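Local structure of cofilin (Streptomyces griseoflavus, 5IVU) at residues V67-Y72 with N82-V87; D61-A66 with M96-A101; T8-C13 with E39-K44. The protein probably binds actin, as a bacterial member of the ADF/cofilin family with the actin-depolymerising-factor homology fold. All blocks are in the same frame, centred on the assembly; numbering follows the deposited sequence.

All three contacts belong to one mixed sheet, the core of the ADF-homology fold, and to the helices packed on it. Along the chain, interaction 3 closes first, joining the N-terminal strand 8-9 and the start of helix 11-21 to strand 39-46. Residues 61-66 and 96-101 of interaction 2 then bracket the hairpin of interaction 1. Interactions 1 and 2 share strand 64-72; their centres lie about 21 Å apart, yet they meet where Phe86 packs on Trp65. Interactions 2 and 3, about 15 Å apart between centres, are joined by the Arg64-Glu43 salt bridge. Interactions 1 and 3 do not touch. The contacts thus tie the edge, middle and helical cover of a single compact domain together.

Interaction 1: residues V67-Y72 with N82-V87; sequences VYDLEY and NKLTFV
The carbonyl oxygen of Lys83 is gripped by two donors that arrive from opposite faces of its plane. Leu70 N lies 3.0 Å from Lys83 O, and Thr85 OG1 of the same strand donates to Lys83 O at 3.1 Å. With OG1 set beside its own backbone N (chi1 -53°), Thr85 OG1 also lies against Leu70 CB. The remaining backbone bonds mark an antiparallel hairpin: Lys83 N reaches Leu70 O at 2.8 Å, and Tyr68 and Thr85 form a hydrogen-bonded pair. Asp69 and Leu84, the non-hydrogen-bonded pair between them, are flanked beyond by Val67-Phe86 and Glu71-Asn82.

On the face of Asp69, Asn82 ND2 gives a weak hydrogen bond to Asp69 OD1 (3.2 Å), the planes 40° apart. Lys83 CG meets the edge of the poorly ordered Tyr72 ring, and Lys83 CE lies 3.2 Å from Tyr72 OH; Lys83 NZ bonds to Ala137 O. Val67 CG2 approaches Phe86 CD1 at 4.0 Å, the side chains crossing at about a right angle. Val67 and Leu84 pack on helix 11-21 and Phe86 on helix 96-112; Leu70, on the other face, meets helix 130-136. The hairpin's outer end is therefore polar: Asn82-Asp69 is weak, but Glu71 pairs with Lys80.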
loop_
_atom_site.group_PDB
_atom_site.type_symbol
_atom_site.label_atom_id
_atom_site.label_comp_id
_atom_site.label_asym_id
_atom_site.label_seq_id
_atom_site.Cartn_x
_atom_site.Cartn_y
_atom_site.Cartn_z
ATOM N N VAL A 67 1.324 -0.550 -1.953
ATOM C CA VAL A 67 2.663 -1.112 -2.043
ATOM C C VAL A 67 3.611 0.021 -2.432
ATOM O O VAL A 67 3.284 0.830 -3.298
ATOM C CB VAL A 67 2.733 -2.277 -3.045
ATOM C CG1 VAL A 67 4.174 -2.694 -3.291
ATOM C CG2 VAL A 67 1.932 -3.453 -2.508
ATOM N N TYR A 68 4.762 0.079 -1.760
ATOM C CA TYR A 68 5.766 1.102 -2.005
ATOM C C TYR A 68 7.117 0.430 -2.199
ATOM O O TYR A 68 7.506 -0.421 -1.404
ATOM C CB TYR A 68 5.841 2.102 -0.832
ATOM C CG TYR A 68 6.568 3.368 -1.219
ATOM C CD1 TYR A 68 7.959 3.454 -1.128
ATOM C CD2 TYR A 68 5.872 4.466 -1.722
ATOM C CE1 TYR A 68 8.636 4.605 -1.510
ATOM C CE2 TYR A 68 6.536 5.619 -2.103
ATOM C CZ TYR A 68 7.920 5.686 -2.004
ATOM O OH TYR A 68 8.602 6.821 -2.376
ATOM N N ASP A 69 7.822 0.817 -3.257
ATOM C CA ASP A 69 9.146 0.283 -3.539
ATOM C C ASP A 69 10.149 1.147 -2.791
ATOM O O ASP A 69 10.676 2.116 -3.320
ATOM C CB ASP A 69 9.422 0.248 -5.047
ATOM C CG ASP A 69 10.723 -0.464 -5.394
ATOM O OD1 ASP A 69 11.200 -1.319 -4.598
ATOM O OD2 ASP A 69 11.291 -0.153 -6.464
ATOM N N LEU A 70 10.396 0.776 -1.540
ATOM C CA LEU A 70 11.167 1.589 -0.619
ATOM C C LEU A 70 12.654 1.406 -0.844
ATOM O O LEU A 70 13.159 0.298 -0.747
ATOM C CB LEU A 70 10.816 1.204 0.820
ATOM C CG LEU A 70 11.296 2.126 1.936
ATOM C CD1 LEU A 70 10.498 3.415 1.962
ATOM C CD2 LEU A 70 11.188 1.400 3.262
ATOM N N GLU A 71 13.341 2.506 -1.128
ATOM C CA GLU A 71 14.793 2.540 -1.273
ATOM C C GLU A 71 15.447 3.065 0.013
ATOM O O GLU A 71 14.964 4.019 0.614
ATOM C CB GLU A 71 15.160 3.453 -2.446
ATOM C CG GLU A 71 16.644 3.455 -2.808
ATOM C CD GLU A 71 16.986 4.476 -3.873
ATOM O OE1 GLU A 71 16.730 5.682 -3.654
ATOM O OE2 GLU A 71 17.523 4.077 -4.927
ATOM N N TYR A 72 16.569 2.466 0.408
ATOM C CA TYR A 72 17.363 2.966 1.549
ATOM C C TYR A 72 18.828 2.558 1.544
ATOM O O TYR A 72 19.240 1.633 0.828
ATOM C CB TYR A 72 16.761 2.511 2.873
ATOM C CG TYR A 72 16.744 1.013 3.079
ATOM C CD1 TYR A 72 15.764 0.231 2.486
ATOM C CD2 TYR A 72 17.705 0.377 3.862
ATOM C CE1 TYR A 72 15.737 -1.140 2.658
ATOM C CE2 TYR A 72 17.687 -0.999 4.042
ATOM C CZ TYR A 72 16.698 -1.754 3.434
ATOM O OH TYR A 72 16.653 -3.120 3.597
ATOM N N ASN A 82 16.610 -2.121 -1.694
ATOM C CA ASN A 82 15.178 -1.877 -1.920
ATOM C C ASN A 82 14.348 -2.907 -1.187
ATOM O O ASN A 82 14.751 -4.072 -1.076
ATOM C CB ASN A 82 14.810 -1.889 -3.406
ATOM C CG ASN A 82 15.085 -0.556 -4.076
ATOM O OD1 ASN A 82 16.239 -0.203 -4.329
ATOM N ND2 ASN A 82 14.023 0.190 -4.371
ATOM N N LYS A 83 13.182 -2.485 -0.706
ATOM C CA LYS A 83 12.244 -3.399 -0.079
ATOM C C LYS A 83 10.814 -3.063 -0.474
ATOM O O LYS A 83 10.358 -1.947 -0.291
ATOM C CB LYS A 83 12.420 -3.364 1.432
ATOM C CG LYS A 83 13.617 -4.168 1.895
ATOM C CD LYS A 83 13.646 -4.373 3.398
ATOM C CE LYS A 83 14.559 -5.529 3.769
ATOM N NZ LYS A 83 14.714 -5.654 5.247
ATOM N N LEU A 84 10.115 -4.049 -1.019
ATOM C CA LEU A 84 8.710 -3.908 -1.358
ATOM C C LEU A 84 7.932 -3.910 -0.038
ATOM O O LEU A 84 7.994 -4.873 0.731
ATOM C CB LEU A 84 8.250 -5.044 -2.284
ATOM C CG LEU A 84 8.983 -5.101 -3.639
ATOM C CD1 LEU A 84 8.960 -6.495 -4.242
ATOM C CD2 LEU A 84 8.411 -4.086 -4.614
ATOM N N THR A 85 7.208 -2.823 0.200
ATOM C CA THR A 85 6.561 -2.546 1.465
ATOM C C THR A 85 5.044 -2.496 1.301
ATOM O O THR A 85 4.537 -1.679 0.547
ATOM C CB THR A 85 7.043 -1.185 2.014
ATOM O OG1 THR A 85 8.476 -1.161 2.060
ATOM C CG2 THR A 85 6.465 -0.920 3.398
ATOM N N PHE A 86 4.338 -3.390 1.994
ATOM C CA PHE A 86 2.875 -3.374 2.061
ATOM C C PHE A 86 2.432 -2.507 3.227
ATOM O O PHE A 86 2.990 -2.598 4.314
ATOM C CB PHE A 86 2.336 -4.790 2.238
ATOM C CG PHE A 86 0.852 -4.901 2.059
ATOM C CD1 PHE A 86 0.300 -5.047 0.794
ATOM C CD2 PHE A 86 0.006 -4.869 3.155
ATOM C CE1 PHE A 86 -1.071 -5.164 0.625
ATOM C CE2 PHE A 86 -1.365 -4.982 2.997
ATOM C CZ PHE A 86 -1.906 -5.129 1.727
ATOM N N VAL A 87 1.440 -1.663 2.982
ATOM C CA VAL A 87 0.966 -0.685 3.943
ATOM C C VAL A 87 -0.534 -0.888 4.090
ATOM O O VAL A 87 -1.258 -0.768 3.107
ATOM C CB VAL A 87 1.219 0.761 3.441
ATOM C CG1 VAL A 87 0.601 1.800 4.377
ATOM C CG2 VAL A 87 2.712 1.017 3.283
#

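Interaction 2: residues D61-A66 with M96-A101; sequences DECRWA and MKQKMA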
loop_
_atom_site.group_PDB
_atom_site.type_symbol
_atom_site.label_atom_id
_atom_site.label_comp_id
_atom_site.label_asym_id
_atom_site.label_seq_id
_atom_site.Cartn_x
_atom_site.Cartn_y
_atom_site.Cartn_z
ATOM N N ASP A 61 -9.012 10.437 5.988
ATOM C CA ASP A 61 -10.209 9.889 6.640
ATOM C C ASP A 61 -10.788 8.647 5.922
ATOM O O ASP A 61 -11.986 8.367 6.026
ATOM C CB ASP A 61 -11.265 11.003 6.770
ATOM C CG ASP A 61 -11.712 11.571 5.414
ATOM O OD1 ASP A 61 -11.153 11.177 4.362
ATOM O OD2 ASP A 61 -12.634 12.416 5.409
ATOM N N GLU A 62 -9.935 7.919 5.194
ATOM C CA GLU A 62 -10.325 6.678 4.524
ATOM C C GLU A 62 -9.212 5.648 4.591
ATOM O O GLU A 62 -8.040 6.006 4.657
ATOM C CB GLU A 62 -10.662 6.918 3.058
ATOM C CG GLU A 62 -11.935 7.707 2.814
ATOM C CD GLU A 62 -12.461 7.519 1.401
ATOM O OE1 GLU A 62 -12.856 6.383 1.052
ATOM O OE2 GLU A 62 -12.476 8.499 0.633
ATOM N N CYS A 63 -9.594 4.372 4.589
ATOM C CA CYS A 63 -8.636 3.274 4.535
ATOM C C CYS A 63 -8.179 3.000 3.109
ATOM O O CYS A 63 -8.934 3.183 2.147
ATOM C CB CYS A 63 -9.243 1.987 5.091
ATOM S SG CYS A 63 -10.004 2.153 6.710
ATOM N N ARG A 64 -6.930 2.560 2.995
ATOM C CA ARG A 64 -6.368 2.076 1.736
ATOM C C ARG A 64 -5.391 0.956 2.060
ATOM O O ARG A 64 -4.985 0.790 3.214
ATOM C CB ARG A 64 -5.622 3.192 0.964
ATOM C CG ARG A 64 -6.492 4.313 0.421
ATOM C CD ARG A 64 -7.383 3.875 -0.734
ATOM N NE ARG A 64 -8.785 4.287 -0.561
ATOM C CZ ARG A 64 -9.326 5.450 -0.937
ATOM N NH1 ARG A 64 -8.617 6.400 -1.532
ATOM N NH2 ARG A 64 -10.606 5.675 -0.706
ATOM N N TRP A 65 -5.036 0.189 1.034
ATOM C CA TRP A 65 -3.782 -0.563 1.029
ATOM C C TRP A 65 -2.850 0.071 0.010
ATOM O O TRP A 65 -3.295 0.756 -0.907
ATOM C CB TRP A 65 -3.983 -2.033 0.669
ATOM C CG TRP A 65 -5.038 -2.739 1.449
ATOM C CD1 TRP A 65 -4.937 -3.222 2.715
ATOM C CD2 TRP A 65 -6.345 -3.073 0.994
ATOM N NE1 TRP A 65 -6.108 -3.819 3.084
ATOM C CE2 TRP A 65 -6.991 -3.745 2.043
ATOM C CE3 TRP A 65 -7.036 -2.870 -0.207
ATOM C CZ2 TRP A 65 -8.302 -4.220 1.940
ATOM C CZ3 TRP A 65 -8.348 -3.338 -0.312
ATOM C CH2 TRP A 65 -8.961 -4.005 0.762
ATOM N N ALA A 66 -1.556 -0.158 0.175
ATOM C CA ALA A 66 -0.592 0.306 -0.809
ATOM C C ALA A 66 0.606 -0.595 -0.836
ATOM O O ALA A 66 0.867 -1.313 0.127
ATOM C CB ALA A 66 -0.156 1.721 -0.508
ATOM N N MET A 96 -15.782 3.140 10.951
ATOM C CA MET A 96 -15.532 1.776 11.431
ATOM C C MET A 96 -16.018 0.690 10.460
ATOM O O MET A 96 -15.350 -0.327 10.293
ATOM C CB MET A 96 -16.192 1.584 12.793
ATOM C CG MET A 96 -15.923 0.253 13.454
ATOM S SD MET A 96 -17.176 -0.098 14.677
ATOM C CE MET A 96 -18.695 0.106 13.759
ATOM N N LYS A 97 -17.172 0.917 9.832
ATOM C CA LYS A 97 -17.688 0.040 8.770
ATOM C C LYS A 97 -16.656 -0.177 7.657
ATOM O O LYS A 97 -16.524 -1.287 7.138
ATOM C CB LYS A 97 -18.977 0.635 8.184
ATOM C CG LYS A 97 -19.641 -0.177 7.072
ATOM C CD LYS A 97 -20.923 0.502 6.593
ATOM C CE LYS A 97 -21.362 0.004 5.219
ATOM N NZ LYS A 97 -22.578 0.712 4.722
ATOM N N GLN A 98 -15.935 0.889 7.300
ATOM C CA GLN A 98 -14.886 0.802 6.293
ATOM C C GLN A 98 -13.674 0.060 6.835
ATOM O O GLN A 98 -13.115 -0.789 6.133
ATOM C CB GLN A 98 -14.476 2.181 5.789
ATOM C CG GLN A 98 -13.762 2.127 4.445
ATOM C CD GLN A 98 -13.206 3.469 4.011
ATOM O OE1 GLN A 98 -12.561 4.170 4.791
ATOM N NE2 GLN A 98 -13.412 3.811 2.746
ATOM N N LYS A 99 -13.271 0.367 8.068
ATOM C CA LYS A 99 -12.136 -0.320 8.694
ATOM C C LYS A 99 -12.368 -1.833 8.807
ATOM O O LYS A 99 -11.431 -2.620 8.631
ATOM C CB LYS A 99 -11.837 0.238 10.092
ATOM C CG LYS A 99 -11.360 1.680 10.148
ATOM C CD LYS A 99 -10.888 2.010 11.561
ATOM C CE LYS A 99 -11.262 3.414 12.009
ATOM N NZ LYS A 99 -10.631 3.731 13.321
ATOM N N MET A 100 -13.599 -2.222 9.135
ATOM C CA MET A 100 -13.951 -3.632 9.254
ATOM C C MET A 100 -13.888 -4.338 7.899
ATOM O O MET A 100 -13.441 -5.486 7.828
ATOM C CB MET A 100 -15.361 -3.832 9.846
ATOM C CG MET A 100 -15.574 -3.562 11.324
ATOM S SD MET A 100 -14.211 -4.061 12.375
ATOM C CE MET A 100 -13.192 -2.578 12.378
ATOM N N ALA A 101 -14.319 -3.652 6.839
ATOM C CA ALA A 101 -14.302 -4.228 5.486
ATOM C C ALA A 101 -12.876 -4.430 4.957
ATOM O O ALA A 101 -12.559 -5.482 4.394
ATOM C CB ALA A 101 -15.104 -3.368 4.527
#
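Both ends of the Gln98 amide are used against residues 62-63. Its oxygen OE1 accepts the backbone N-H of Cys63 at 3.0 Å, in a nearly straight bond (167° at the hydrogen) whose donor stands above the plane of the amide carbonyl. Its nitrogen NE2 donates to Glu62 OE1 at 3.1 Å and takes the anti lone pair of that oxygen. The amide and carboxylate are nearly coplanar, 14° apart, with OE1 of Glu62 almost in the amide plane. Gln98 reaches this far because CG is anti to its backbone N (chi1 -160°) and the chain runs on extended. Next to the amide, Cys63 SG touches Lys99 CG at 3.7 Å.

In this way the first turn of helix 96-112, the long helix of the ADF-homology fold, is pinned to the loop that leads into strand 64-72. Glu62 OE1 is shared by Gln98 NE2 and Arg64 NH2, the latter forming a salt bridge at 2.9 Å. This neighbouring positive charge would be expected to favour the ionised carboxylate. Arg64 in turn reaches Glu43 of strand 39-46 through NH1. Beyond Cys63, Tyr102 of the helix touches the cysteine and also meets the Trp65 ring, while Lys99 NZ bonds to Asp92 O.

Interaction 3: residues T8-C13 with E39-K44; sequences TLNDAC and EIAVEK
Thr8 and Glu39 sit abreast on one face of a short parallel strand pair, Leu9 and Ile40 on the other. Thr8 CG2 lies 3.8 Å from Glu39 CB, the two side chains passing at an oblique angle. Glu39 holds CG between its backbone N and carbonyl carbon (chi1 86°); beyond it, OE2 comes to 3.7 Å from Asn10 ND2, with the carboxylate and amide planes 50° apart. On the opposite face Leu9 turns CD1 over Ile40 CB at 4.2 Å.

Two backbone bonds fix this register. Ile40 N donates to Thr8 O at 3.0 Å, and Asn10 N donates to Ile40 O at 3.2 Å. After Asn10 the chain leaves the sheet and winds into a helix, bringing Cys13 back over the strand. Its SG lies beside the backbone N (chi1 -68°) and rests 3.6 Å from Ile40 O, close to Ala41 CA as well. Val42 CG2 packs against Ala12 O and Cys13 CA, 4.0 Å from Cys13 CA, and so meets the first turn of helix 11-21.

The N-terminal strand 8-9 is the outermost strand of the ADF-homology sheet, pairing in parallel with strand 39-46 before the chain enters helix 11-21. Strand 28-33 follows beyond strand 39-46, and Cys13 touches its Phe31. Leu9 packs on Ala112, and Ile40 on Ser105 and Leu109, of helix 96-112.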
loop_
_atom_site.group_PDB
_atom_site.type_symbol
_atom_site.label_atom_id
_atom_site.label_comp_id
_atom_site.label_asym_id
_atom_site.label_seq_id
_atom_site.Cartn_x
_atom_site.Cartn_y
_atom_site.Cartn_z
ATOM N N THR A 8 -13.899 -10.111 -4.269
ATOM C CA THR A 8 -13.089 -10.705 -5.336
ATOM C C THR A 8 -11.892 -9.792 -5.686
ATOM O O THR A 8 -11.988 -8.563 -5.636
ATOM C CB THR A 8 -13.982 -11.023 -6.570
ATOM O OG1 THR A 8 -13.370 -12.037 -7.368
ATOM C CG2 THR A 8 -14.267 -9.784 -7.432
ATOM N N LEU A 9 -10.763 -10.403 -6.022
ATOM C CA LEU A 9 -9.555 -9.657 -6.384
ATOM C C LEU A 9 -9.502 -9.406 -7.893
ATOM O O LEU A 9 -9.574 -10.348 -8.685
ATOM C CB LEU A 9 -8.322 -10.450 -5.946
ATOM C CG LEU A 9 -6.937 -9.854 -6.177
ATOM C CD1 LEU A 9 -6.776 -8.546 -5.432
ATOM C CD2 LEU A 9 -5.890 -10.856 -5.731
ATOM N N ASN A 10 -9.357 -8.143 -8.281
ATOM C CA ASN A 10 -9.196 -7.774 -9.687
ATOM C C ASN A 10 -7.826 -8.233 -10.234
ATOM O O ASN A 10 -6.808 -8.149 -9.539
ATOM C CB ASN A 10 -9.411 -6.265 -9.833
ATOM C CG ASN A 10 -9.617 -5.815 -11.271
ATOM O OD1 ASN A 10 -9.758 -6.622 -12.192
ATOM N ND2 ASN A 10 -9.661 -4.503 -11.459
ATOM N N ASP A 11 -7.822 -8.754 -11.466
ATOM C CA ASP A 11 -6.588 -9.234 -12.126
ATOM C C ASP A 11 -5.534 -8.135 -12.247
ATOM O O ASP A 11 -4.332 -8.412 -12.155
ATOM C CB ASP A 11 -6.883 -9.786 -13.538
ATOM C CG ASP A 11 -7.686 -11.080 -13.525
ATOM O OD1 ASP A 11 -7.561 -11.886 -12.573
ATOM O OD2 ASP A 11 -8.442 -11.297 -14.496
ATOM N N ALA A 12 -5.996 -6.899 -12.444
ATOM C CA ALA A 12 -5.128 -5.712 -12.528
ATOM C C ALA A 12 -4.265 -5.436 -11.281
ATOM O O ALA A 12 -3.233 -4.773 -11.389
ATOM C CB ALA A 12 -5.962 -4.486 -12.853
ATOM N N CYS A 13 -4.682 -5.934 -10.114
ATOM C CA CYS A 13 -3.903 -5.776 -8.887
ATOM C C CYS A 13 -2.534 -6.456 -8.981
ATOM O O CYS A 13 -1.499 -5.785 -8.816
ATOM C CB CYS A 13 -4.670 -6.302 -7.661
ATOM S SG CYS A 13 -6.120 -5.317 -7.226
ATOM N N GLU A 39 -15.262 -5.709 -4.895
ATOM C CA GLU A 39 -13.934 -6.018 -5.454
ATOM C C GLU A 39 -12.810 -5.109 -4.945
ATOM O O GLU A 39 -13.019 -3.915 -4.698
ATOM C CB GLU A 39 -13.959 -6.024 -6.995
ATOM C CG GLU A 39 -13.760 -4.674 -7.691
ATOM C CD GLU A 39 -13.825 -4.765 -9.214
ATOM O OE1 GLU A 39 -14.685 -5.498 -9.755
ATOM O OE2 GLU A 39 -13.024 -4.078 -9.881
ATOM N N ILE A 40 -11.617 -5.693 -4.810
ATOM C CA ILE A 40 -10.395 -4.940 -4.541
ATOM C C ILE A 40 -9.797 -4.536 -5.894
ATOM O O ILE A 40 -9.655 -5.370 -6.787
ATOM C CB ILE A 40 -9.368 -5.765 -3.742
ATOM C CG1 ILE A 40 -9.961 -6.236 -2.403
ATOM C CG2 ILE A 40 -8.098 -4.946 -3.494
ATOM C CD1 ILE A 40 -9.209 -7.386 -1.758
ATOM N N ALA A 41 -9.449 -3.261 -6.031
ATOM C CA ALA A 41 -9.012 -2.688 -7.300
ATOM C C ALA A 41 -7.873 -1.714 -7.076
ATOM O O ALA A 41 -7.638 -1.281 -5.942
ATOM C CB ALA A 41 -10.178 -1.970 -7.981
ATOM N N VAL A 42 -7.188 -1.368 -8.171
ATOM C CA VAL A 42 -6.132 -0.361 -8.169
ATOM C C VAL A 42 -6.798 0.995 -8.231
ATOM O O VAL A 42 -7.462 1.290 -9.207
ATOM C CB VAL A 42 -5.186 -0.508 -9.389
ATOM C CG1 VAL A 42 -4.154 0.624 -9.435
ATOM C CG2 VAL A 42 -4.493 -1.868 -9.368
ATOM N N GLU A 43 -6.643 1.802 -7.183
ATOM C CA GLU A 43 -7.084 3.198 -7.223
ATOM C C GLU A 43 -6.122 4.007 -8.073
ATOM O O GLU A 43 -6.549 4.822 -8.891
ATOM C CB GLU A 43 -7.173 3.816 -5.824
ATOM C CG GLU A 43 -7.892 5.175 -5.816
ATOM C CD GLU A 43 -7.829 5.909 -4.491
ATOM O OE1 GLU A 43 -6.927 5.640 -3.681
ATOM O OE2 GLU A 43 -8.684 6.774 -4.252
ATOM N N LYS A 44 -4.826 3.811 -7.853
ATOM C CA LYS A 44 -3.826 4.429 -8.712
ATOM C C LYS A 44 -2.411 3.878 -8.610
ATOM O O LYS A 44 -2.060 3.151 -7.689
ATOM C CB LYS A 44 -3.776 5.945 -8.532
ATOM C CG LYS A 44 -3.722 6.516 -7.126
ATOM C CD LYS A 44 -3.496 8.062 -7.138
ATOM C CE LYS A 44 -2.350 8.588 -8.039
ATOM N NZ LYS A 44 -2.052 10.050 -7.911
#